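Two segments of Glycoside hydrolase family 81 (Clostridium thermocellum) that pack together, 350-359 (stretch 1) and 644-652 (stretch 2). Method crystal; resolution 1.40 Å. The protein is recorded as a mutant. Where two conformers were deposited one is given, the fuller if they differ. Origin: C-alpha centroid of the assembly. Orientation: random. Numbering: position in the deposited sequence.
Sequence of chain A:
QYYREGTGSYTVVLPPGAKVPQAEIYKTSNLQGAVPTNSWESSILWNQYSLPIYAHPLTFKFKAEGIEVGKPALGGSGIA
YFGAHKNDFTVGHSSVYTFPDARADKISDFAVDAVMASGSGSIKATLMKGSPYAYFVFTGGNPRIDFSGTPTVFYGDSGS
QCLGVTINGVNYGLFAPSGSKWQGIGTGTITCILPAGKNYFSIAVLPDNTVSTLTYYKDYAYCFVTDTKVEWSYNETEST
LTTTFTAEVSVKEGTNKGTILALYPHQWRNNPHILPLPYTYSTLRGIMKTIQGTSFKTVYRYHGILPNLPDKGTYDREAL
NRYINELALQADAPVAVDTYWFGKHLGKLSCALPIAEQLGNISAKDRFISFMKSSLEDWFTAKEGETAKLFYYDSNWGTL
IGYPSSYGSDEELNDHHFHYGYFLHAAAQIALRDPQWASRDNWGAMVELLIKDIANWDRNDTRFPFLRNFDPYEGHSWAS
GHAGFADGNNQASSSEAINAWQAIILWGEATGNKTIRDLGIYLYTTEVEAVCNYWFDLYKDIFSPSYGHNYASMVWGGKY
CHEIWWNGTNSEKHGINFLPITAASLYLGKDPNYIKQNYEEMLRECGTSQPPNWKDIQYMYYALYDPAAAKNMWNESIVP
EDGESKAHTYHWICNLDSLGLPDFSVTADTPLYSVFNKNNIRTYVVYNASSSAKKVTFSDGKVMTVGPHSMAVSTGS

Stretch 1 (350-359) SCALPIAEQL
Stretch 2, residues 644-652: ESKAHTYHW

Two helical segments, nearly three hundred residues apart in the chain, cross here at 72° between their N-to-C directions, with axes 9.0 Å apart at closest approach. Residues 350-359 are helical, the helix having begun earlier in the chain; residues 644 and 645 are extended (phi/psi -113/168 and -136/154) and lead into a helix that starts at Lys646 and continues past Trp652. The register is set by Ala352 and His648, whose CA atoms lie 5.7 Å apart. The contact is compact, burying 325 Å² in total.

Ser350 (chi1 m) lies out of reach of the second stretch, so the contact opens with Cys351. Its CA-to-CB bond points toward the other helix, and chi1 is m (-68°). The small side chain lies flat over one face of the His648 ring: CB is 3.7 Å from the ring centroid and 15° off the normal, a CH-pi contact, while SG stands 4.2 Å from the same centroid at 22°, a sulfur-aromatic one. His648 (chi1 t, chi2 -112°) is held in this pose from its own stretch, since its ND1 donates to Glu644 OE1 at 2.9 Å and, weakly, to Glu644 OE2 at 3.0 Å.

Ala352 follows, its CB directed sideways. A methyl is compatible with the close backbone approach here, and Ala352 CB meets Ser645 OG only loosely, at 4.4 Å. Ser645 (chi1 p) is the N-cap of the second helix: its OG accepts from His648 N at 3.0 Å, satisfying an amide of the first turn, and its own N donates to Glu644 OE1 at 3.0 Å.

Leu353 (chi1 t, chi2 p) is out of reach. Pro354, with a C-gamma endo pucker, has no amide hydrogen, and the helix is kinked here: the N atoms of Pro354 and Ile355 lack bonds to the preceding turn. Ile355 N instead makes a weak bond to Ala352 O at 3.0 Å, and regular i to i-4 bonding resumes with Ala356 N to Ala352 O at 3.1 Å.

Ile355, one turn after Cys351, gives up more area to the contact than any other residue, 84 Å². Pointing toward the partner with chi1 m and chi2 t, it places CD1 3.6 Å from His648 CA and 3.8 Å from Ala647 O. Its CG1 sits 3.6 Å from the centroid of the His651 ring, only 5° off the normal, so the aliphatic chain covers one face of the imidazole while CD1 lies near the edge of the His648 ring.

Ala356 and Glu357 are out of reach. Gln358 (chi1 m, chi2 t, chi3 -1°) then supplies the one hydrogen bond between the stretches: His651 NE2 donates to Gln358 OE1, 2.8 Å apart at 151°. His651 (chi1 t, chi2 -94°) thus uses a face for Ile355 and an edge for Gln358, whose long side chain carries its amide oxygen to the ring.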

# COMPACT_ATOMS: atom_id res chain seq x y z
N SER A 350 -22.28 -6.22 -4.96
CA SER A 350 -22.14 -5.74 -3.59
C SER A 350 -22.61 -4.31 -3.39
O SER A 350 -23.15 -3.97 -2.32
CB SER A 350 -20.68 -5.84 -3.15
OG SER A 350 -20.20 -7.17 -3.16
N CYS A 351 -22.38 -3.48 -4.41
CA CYS A 351 -22.79 -2.10 -4.38
C CYS A 351 -24.28 -1.88 -4.75
O CYS A 351 -24.89 -0.92 -4.29
CB CYS A 351 -21.87 -1.25 -5.26
SG CYS A 351 -20.19 -1.10 -4.64
N ALA A 352 -24.85 -2.80 -5.53
CA ALA A 352 -26.27 -2.67 -5.92
C ALA A 352 -27.22 -3.29 -4.91
O ALA A 352 -28.38 -2.88 -4.81
CB ALA A 352 -26.48 -3.30 -7.27
N LEU A 353 -26.76 -4.31 -4.19
CA LEU A 353 -27.60 -5.06 -3.26
C LEU A 353 -28.38 -4.17 -2.28
O LEU A 353 -29.62 -4.29 -2.18
CB LEU A 353 -26.74 -6.09 -2.52
CG LEU A 353 -27.41 -6.88 -1.41
CD1 LEU A 353 -28.67 -7.61 -1.88
CD2 LEU A 353 -26.42 -7.84 -0.77
N PRO A 354 -27.71 -3.25 -1.57
CA PRO A 354 -28.46 -2.43 -0.61
C PRO A 354 -29.49 -1.52 -1.28
O PRO A 354 -30.50 -1.15 -0.63
CB PRO A 354 -27.38 -1.62 0.09
CG PRO A 354 -26.22 -1.68 -0.81
CD PRO A 354 -26.27 -3.00 -1.49
N ILE A 355 -29.23 -1.12 -2.53
CA ILE A 355 -30.16 -0.25 -3.25
C ILE A 355 -31.45 -1.05 -3.53
O ILE A 355 -32.57 -0.54 -3.33
CB ILE A 355 -29.52 0.31 -4.52
CG1 ILE A 355 -28.26 1.11 -4.16
CG2 ILE A 355 -30.51 1.16 -5.30
CD1 ILE A 355 -27.39 1.51 -5.33
N ALA A 356 -31.30 -2.29 -4.01
CA ALA A 356 -32.46 -3.16 -4.16
C ALA A 356 -33.27 -3.30 -2.87
O ALA A 356 -34.52 -3.24 -2.88
CB ALA A 356 -32.07 -4.53 -4.67
N GLU A 357 -32.58 -3.47 -1.75
CA GLU A 357 -33.24 -3.61 -0.46
C GLU A 357 -33.99 -2.34 -0.07
O GLU A 357 -35.16 -2.39 0.36
CB GLU A 357 -32.23 -3.96 0.63
CG GLU A 357 -31.64 -5.35 0.46
CD GLU A 357 -30.45 -5.64 1.32
OE1 GLU A 357 -29.78 -4.67 1.72
OE2 GLU A 357 -30.18 -6.84 1.54
N GLN A 358 -33.36 -1.19 -0.29
CA GLN A 358 -34.00 0.12 0.03
C GLN A 358 -35.29 0.33 -0.77
O GLN A 358 -36.24 0.94 -0.26
CB GLN A 358 -33.04 1.27 -0.26
CG GLN A 358 -31.88 1.34 0.72
CD GLN A 358 -30.78 2.29 0.29
OE1 GLN A 358 -30.83 2.93 -0.75
NE2 GLN A 358 -29.75 2.36 1.11
N LEU A 359 -35.30 -0.17 -2.00
CA LEU A 359 -36.47 -0.03 -2.86
C LEU A 359 -37.55 -1.05 -2.60
O LEU A 359 -38.64 -0.91 -3.15
CB LEU A 359 -36.04 -0.11 -4.32
CG LEU A 359 -35.20 1.06 -4.82
CD1 LEU A 359 -34.47 0.64 -6.08
CD2 LEU A 359 -36.04 2.28 -5.11
N GLU A 644 -19.30 -1.07 -12.59
CA GLU A 644 -20.30 -0.13 -12.12
C GLU A 644 -21.70 -0.52 -12.65
O GLU A 644 -21.84 -1.36 -13.52
CB GLU A 644 -19.96 1.27 -12.64
CG GLU A 644 -19.38 2.18 -11.63
CD GLU A 644 -20.19 2.33 -10.34
OE1 GLU A 644 -21.44 2.15 -10.23
OE2 GLU A 644 -19.54 2.67 -9.38
N SER A 645 -22.71 0.13 -12.08
CA SER A 645 -24.08 -0.03 -12.56
C SER A 645 -24.74 1.33 -12.62
O SER A 645 -24.42 2.23 -11.84
CB SER A 645 -24.88 -0.97 -11.64
OG SER A 645 -25.08 -0.47 -10.34
N LYS A 646 -25.73 1.47 -13.51
CA LYS A 646 -26.52 2.68 -13.53
C LYS A 646 -27.15 2.94 -12.16
O LYS A 646 -27.18 4.07 -11.68
CB LYS A 646 -27.63 2.60 -14.58
CG LYS A 646 -27.11 2.47 -16.01
CD LYS A 646 -28.19 2.43 -17.06
CE LYS A 646 -27.57 2.09 -18.40
NZ LYS A 646 -28.49 2.30 -19.55
N ALA A 647 -27.68 1.87 -11.54
CA ALA A 647 -28.33 2.04 -10.24
C ALA A 647 -27.37 2.63 -9.22
O ALA A 647 -27.68 3.60 -8.53
CB ALA A 647 -28.87 0.72 -9.75
N HIS A 648 -26.18 2.04 -9.10
CA HIS A 648 -25.23 2.51 -8.07
C HIS A 648 -24.70 3.92 -8.38
O HIS A 648 -24.60 4.75 -7.46
CB HIS A 648 -24.09 1.51 -7.95
CG HIS A 648 -23.03 1.90 -6.98
ND1 HIS A 648 -21.77 2.25 -7.39
CD2 HIS A 648 -23.06 2.09 -5.64
CE1 HIS A 648 -21.04 2.54 -6.34
NE2 HIS A 648 -21.79 2.46 -5.27
N THR A 649 -24.40 4.18 -9.65
CA THR A 649 -23.90 5.51 -10.06
C THR A 649 -24.92 6.58 -9.76
O THR A 649 -24.60 7.61 -9.15
CB THR A 649 -23.54 5.50 -11.56
OG1 THR A 649 -22.42 4.62 -11.76
CG2 THR A 649 -23.24 6.88 -12.08
N TYR A 650 -26.17 6.33 -10.16
CA TYR A 650 -27.16 7.36 -9.97
C TYR A 650 -27.59 7.52 -8.52
O TYR A 650 -27.83 8.63 -8.07
CB TYR A 650 -28.33 7.10 -10.88
CG TYR A 650 -29.16 8.31 -11.14
CD1 TYR A 650 -28.59 9.48 -11.62
CD2 TYR A 650 -30.54 8.28 -10.92
CE1 TYR A 650 -29.38 10.60 -11.88
CE2 TYR A 650 -31.34 9.38 -11.21
CZ TYR A 650 -30.74 10.54 -11.67
OH TYR A 650 -31.48 11.66 -11.95
N HIS A 651 -27.58 6.42 -7.76
CA HIS A 651 -27.84 6.45 -6.31
C HIS A 651 -26.77 7.27 -5.58
O HIS A 651 -27.08 8.06 -4.70
CB HIS A 651 -27.91 5.02 -5.82
CG HIS A 651 -28.18 4.84 -4.37
ND1 HIS A 651 -27.18 4.70 -3.43
CD2 HIS A 651 -29.35 4.61 -3.70
CE1 HIS A 651 -27.71 4.44 -2.26
NE2 HIS A 651 -29.03 4.36 -2.40
N TRP A 652 -25.50 7.09 -6.00
CA TRP A 652 -24.39 7.83 -5.40
C TRP A 652 -24.57 9.33 -5.65
O TRP A 652 -24.57 10.16 -4.71
CB TRP A 652 -23.09 7.35 -6.02
CG TRP A 652 -21.88 8.14 -5.66
CD1 TRP A 652 -21.36 9.22 -6.32
CD2 TRP A 652 -20.96 7.85 -4.61
NE1 TRP A 652 -20.22 9.65 -5.73
CE2 TRP A 652 -19.94 8.83 -4.67
CE3 TRP A 652 -20.91 6.89 -3.59
CZ2 TRP A 652 -18.87 8.85 -3.78
CZ3 TRP A 652 -19.85 6.91 -2.71
CH2 TRP A 652 -18.86 7.90 -2.79